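Local atomic coordinates of metalloprotease stcE (Escherichia coli, PDB entry 4DNY), a protein that is a secreted zinc metalloprotease of the metzincin type, a mucinase that probably cleaves O-linked glycoproteins and so aids bacterial adhesion and immune evasion. Residues 64-70 and 89-95. Where two conformers were deposited one is given. Residue numbers count along the deposited sequence, not the author numbering.
Sequences WVRDIYL and YSSTVFY
Strands 67-69 and 91-95 run parallel, axes 4.8 Å apart and inclined at 21°, with Asp-67, Ile-68 and Tyr-69 abreast of Thr-92, Val-93 and Phe-94. The evenly spaced hydrogen bonds of a parallel pair, each 2.9 Å, join Thr-92 N to Arg-66 O, Ile-68 N to Thr-92 O, Phe-94 N to Ile-68 O and Leu-70 N to Phe-94 O. Phe-94 and Tyr-69, both chi1 m, form an offset stack, centroids 4.6 Å apart and planes at 13°; flat rings suit this partly exposed face. Where the strands begin, Arg-66 turns the backbone (phi/psi -68/-47) and Trp-64, chi1 t, donates from NE1 to Ser-90 O (3.0 Å), its face receiving Tyr-89 CB and ring edge. Small, buried Ser-91 reaches neighbouring backbone, OG donating to Val-65 O (2.7 Å). On the other face, beta-branched Ile-68 and Val-93, which favour extended backbone, meet (Ile-68 CB to Val-93 CG2, 4.4 Å) and pack with Leu-70 against Phe-83 of strand 80-86, facing the beta-sandwich's second sheet, while antiparallel strand 98-102 flanks 91-95.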
ATOM      1  N   TRP A  64      -6.856  11.607  -4.260  1.00 12.25           N
ATOM      2  CA  TRP A  64      -6.062  11.600  -3.020  1.00 12.56           C
ATOM      3  C   TRP A  64      -6.919  11.372  -1.812  1.00 13.34           C
ATOM      4  O   TRP A  64      -8.082  11.768  -1.804  1.00 15.97           O
ATOM      5  CB  TRP A  64      -5.327  12.947  -2.890  1.00 11.82           C
ATOM      6  CG  TRP A  64      -4.742  13.315  -1.580  1.00 11.94           C
ATOM      7  CD1 TRP A  64      -3.453  13.039  -1.137  1.00 12.50           C
ATOM      8  CD2 TRP A  64      -5.401  14.011  -0.499  1.00 15.63           C
ATOM      9  NE1 TRP A  64      -3.313  13.488   0.164  1.00 13.60           N
ATOM     10  CE2 TRP A  64      -4.468  14.125   0.561  1.00 14.12           C
ATOM     11  CE3 TRP A  64      -6.678  14.541  -0.342  1.00 14.27           C
ATOM     12  CZ2 TRP A  64      -4.769  14.735   1.729  1.00 16.18           C
ATOM     13  CZ3 TRP A  64      -6.999  15.154   0.840  1.00 17.39           C
ATOM     14  CH2 TRP A  64      -6.062  15.260   1.880  1.00 17.01           C
ATOM     15  N   VAL A  65      -6.373  10.692  -0.815  1.00 14.54           N
ATOM     16  CA  VAL A  65      -6.937  10.733   0.511  1.00 15.89           C
ATOM     17  C   VAL A  65      -5.834  10.941   1.515  1.00 15.88           C
ATOM     18  O   VAL A  65      -4.683  10.600   1.220  1.00 16.02           O
ATOM     19  CB  VAL A  65      -7.626   9.383   0.914  1.00 17.53           C
ATOM     20  CG1 VAL A  65      -8.965   9.277   0.127  1.00 18.59           C
ATOM     21  CG2 VAL A  65      -6.690   8.171   0.712  1.00 18.98           C
ATOM     22  N   ARG A  66      -6.183  11.482   2.668  1.00 17.48           N
ATOM     23  CA  ARG A  66      -5.194  11.794   3.706  1.00 19.23           C
ATOM     24  C   ARG A  66      -4.553  10.598   4.354  1.00 19.27           C
ATOM     25  O   ARG A  66      -3.361  10.602   4.525  1.00 19.76           O
ATOM     26  CB  ARG A  66      -5.841  12.668   4.765  1.00 21.37           C
ATOM     27  CG  ARG A  66      -4.816  13.286   5.662  1.00 29.01           C
ATOM     28  CD  ARG A  66      -5.480  14.061   6.753  1.00 34.77           C
ATOM     29  NE  ARG A  66      -5.916  13.102   7.776  1.00 40.66           N
ATOM     30  CZ  ARG A  66      -6.677  13.359   8.832  1.00 45.91           C
ATOM     31  NH1 ARG A  66      -7.137  14.593   9.061  1.00 48.58           N
ATOM     32  NH2 ARG A  66      -6.978  12.360   9.668  1.00 47.25           N
ATOM     33  N   ASP A  67      -5.358   9.621   4.745  1.00 16.32           N
ATOM     34  CA  ASP A  67      -4.877   8.511   5.540  1.00 17.45           C
ATOM     35  C   ASP A  67      -5.121   7.252   4.801  1.00 16.18           C
ATOM     36  O   ASP A  67      -6.198   7.030   4.323  1.00 17.37           O
ATOM     37  CB  ASP A  67      -5.597   8.420   6.899  1.00 18.97           C
ATOM     38  CG  ASP A  67      -5.364   9.663   7.779  1.00 21.05           C
ATOM     39  OD1 ASP A  67      -4.287  10.248   7.735  1.00 20.92           O
ATOM     40  OD2 ASP A  67      -6.284  10.011   8.553  1.00 26.77           O
ATOM     41  N   ILE A  68      -4.106   6.403   4.741  1.00 15.21           N
ATOM     42  CA  ILE A  68      -4.198   5.121   4.101  1.00 14.00           C
ATOM     43  C   ILE A  68      -3.705   4.034   5.042  1.00 14.93           C
ATOM     44  O   ILE A  68      -2.583   4.074   5.526  1.00 15.15           O
ATOM     45  CB  ILE A  68      -3.299   5.088   2.853  1.00 13.44           C
ATOM     46  CG1 ILE A  68      -3.785   6.221   1.878  1.00 14.50           C
ATOM     47  CG2 ILE A  68      -3.329   3.696   2.189  1.00 14.17           C
ATOM     48  CD1 ILE A  68      -2.784   6.577   0.803  1.00 16.95           C
ATOM     49  N   TYR A  69      -4.528   2.992   5.211  1.00 15.20           N
ATOM     50  CA  TYR A  69      -4.218   1.943   6.170  1.00 16.91           C
ATOM     51  C   TYR A  69      -3.887   0.627   5.483  1.00 15.10           C
ATOM     52  O   TYR A  69      -4.692   0.118   4.689  1.00 15.61           O
ATOM     53  CB  TYR A  69      -5.408   1.718   7.104  1.00 17.72           C
ATOM     54  CG  TYR A  69      -5.690   2.923   7.995  1.00 18.95           C
ATOM     55  CD1 TYR A  69      -5.119   3.043   9.235  1.00 22.21           C
ATOM     56  CD2 TYR A  69      -6.526   3.954   7.538  1.00 20.84           C
ATOM     57  CE1 TYR A  69      -5.414   4.130  10.052  1.00 23.72           C
ATOM     58  CE2 TYR A  69      -6.809   5.052   8.345  1.00 24.25           C
ATOM     59  CZ  TYR A  69      -6.209   5.125   9.595  1.00 26.45           C
ATOM     60  OH  TYR A  69      -6.477   6.226  10.418  1.00 30.91           O
ATOM     61  N   LEU A  70      -2.729   0.037   5.801  1.00 14.25           N
ATOM     62  CA  LEU A  70      -2.464  -1.292   5.287  1.00 14.42           C
ATOM     63  C   LEU A  70      -3.205  -2.347   6.151  1.00 16.47           C
ATOM     64  O   LEU A  70      -3.275  -2.206   7.349  1.00 17.48           O
ATOM     65  CB  LEU A  70      -0.952  -1.531   5.257  1.00 14.33           C
ATOM     66  CG  LEU A  70      -0.109  -0.631   4.374  1.00 13.18           C
ATOM     67  CD1 LEU A  70       1.282  -1.286   4.180  1.00 12.05           C
ATOM     68  CD2 LEU A  70      -0.721  -0.447   2.972  1.00 14.05           C
ATOM     69  N   TYR A  89      -0.763  17.191  -2.126  1.00 12.00           N
ATOM     70  CA  TYR A  89      -1.023  16.904  -0.724  1.00 12.77           C
ATOM     71  C   TYR A  89      -0.339  15.645  -0.261  1.00 12.58           C
ATOM     72  O   TYR A  89      -0.296  14.660  -0.985  1.00 12.95           O
ATOM     73  CB  TYR A  89      -2.533  16.782  -0.397  1.00 13.68           C
ATOM     74  CG  TYR A  89      -3.363  18.029  -0.579  1.00 14.25           C
ATOM     75  CD1 TYR A  89      -2.905  19.252  -0.198  1.00 16.19           C
ATOM     76  CD2 TYR A  89      -4.631  17.929  -1.046  1.00 17.39           C
ATOM     77  CE1 TYR A  89      -3.695  20.401  -0.328  1.00 16.17           C
ATOM     78  CE2 TYR A  89      -5.421  19.086  -1.192  1.00 18.82           C
ATOM     79  CZ  TYR A  89      -4.951  20.302  -0.822  1.00 17.04           C
ATOM     80  OH  TYR A  89      -5.732  21.442  -0.971  1.00 21.15           O
ATOM     81  N   SER A  90       0.180  15.667   0.944  1.00 13.36           N
ATOM     82  CA  SER A  90       0.788  14.485   1.512  0.50 13.03           C
ATOM     83  C   SER A  90      -0.271  13.553   2.086  1.00 12.68           C
ATOM     84  O   SER A  90      -1.382  13.992   2.408  1.00 13.24           O
ATOM     85  CB  SER A  90       1.816  14.859   2.610  0.50 14.40           C
ATOM     86  OG  SER A  90       1.224  15.454   3.769  0.50 16.34           O
ATOM     87  N   SER A  91       0.096  12.300   2.249  1.00 11.20           N
ATOM     88  CA  SER A  91      -0.740  11.272   2.844  1.00 11.67           C
ATOM     89  C   SER A  91       0.097  10.597   3.953  1.00 12.71           C
ATOM     90  O   SER A  91       1.306  10.650   3.922  1.00 12.95           O
ATOM     91  CB  SER A  91      -1.170  10.228   1.843  1.00 11.54           C
ATOM     92  OG  SER A  91      -1.983  10.795   0.818  1.00 11.26           O
ATOM     93  N   THR A  92      -0.593   9.957   4.871  1.00 13.19           N
ATOM     94  CA  THR A  92       0.072   9.148   5.900  1.00 13.48           C
ATOM     95  C   THR A  92      -0.309   7.708   5.594  1.00 13.66           C
ATOM     96  O   THR A  92      -1.521   7.406   5.459  1.00 14.35           O
ATOM     97  CB  THR A  92      -0.367   9.511   7.325  1.00 15.00           C
ATOM     98  OG1 THR A  92      -0.032  10.901   7.559  1.00 19.05           O
ATOM     99  CG2 THR A  92       0.357   8.595   8.322  1.00 16.52           C
ATOM    100  N   VAL A  93       0.690   6.817   5.499  1.00 12.64           N
ATOM    101  CA  VAL A  93       0.452   5.378   5.376  1.00 12.85           C
ATOM    102  C   VAL A  93       0.718   4.728   6.708  1.00 13.52           C
ATOM    103  O   VAL A  93       1.821   4.839   7.255  1.00 13.86           O
ATOM    104  CB  VAL A  93       1.339   4.738   4.327  1.00 10.72           C
ATOM    105  CG1 VAL A  93       1.095   3.209   4.277  1.00 12.19           C
ATOM    106  CG2 VAL A  93       1.076   5.413   2.933  1.00 11.76           C
ATOM    107  N   PHE A  94      -0.305   4.077   7.245  1.00 14.61           N
ATOM    108  CA  PHE A  94      -0.239   3.381   8.519  1.00 15.78           C
ATOM    109  C   PHE A  94      -0.014   1.900   8.263  1.00 15.57           C
ATOM    110  O   PHE A  94      -0.754   1.261   7.479  1.00 16.82           O
ATOM    111  CB  PHE A  94      -1.562   3.586   9.310  1.00 16.70           C
ATOM    112  CG  PHE A  94      -1.854   5.002   9.651  1.00 18.14           C
ATOM    113  CD1 PHE A  94      -1.404   5.543  10.834  1.00 18.22           C
ATOM    114  CD2 PHE A  94      -2.614   5.826   8.759  1.00 16.16           C
ATOM    115  CE1 PHE A  94      -1.705   6.857  11.126  1.00 19.48           C
ATOM    116  CE2 PHE A  94      -2.848   7.133   9.049  1.00 17.50           C
ATOM    117  CZ  PHE A  94      -2.374   7.641  10.243  1.00 19.72           C
ATOM    118  N   TYR A  95       0.975   1.334   8.964  1.00 15.68           N
ATOM    119  CA  TYR A  95       1.321  -0.050   8.777  1.00 15.89           C
ATOM    120  C   TYR A  95       1.752  -0.639  10.125  1.00 18.65           C
ATOM    121  O   TYR A  95       2.811  -0.314  10.637  1.00 19.42           O
ATOM    122  CB  TYR A  95       2.375  -0.221   7.681  1.00 15.04           C
ATOM    123  CG  TYR A  95       3.689   0.458   7.883  1.00 14.11           C
ATOM    124  CD1 TYR A  95       4.854  -0.266   8.108  1.00 14.23           C
ATOM    125  CD2 TYR A  95       3.793   1.851   7.799  1.00 11.83           C
ATOM    126  CE1 TYR A  95       6.081   0.383   8.247  1.00 15.71           C
ATOM    127  CE2 TYR A  95       4.985   2.493   7.893  1.00 12.82           C
ATOM    128  CZ  TYR A  95       6.149   1.786   8.161  1.00 15.16           C
ATOM    129  OH  TYR A  95       7.392   2.377   8.257  1.00 18.03           O
TER
HETATM  130  O   HOH W   1      -1.759  12.741   6.531  1.00 36.64           O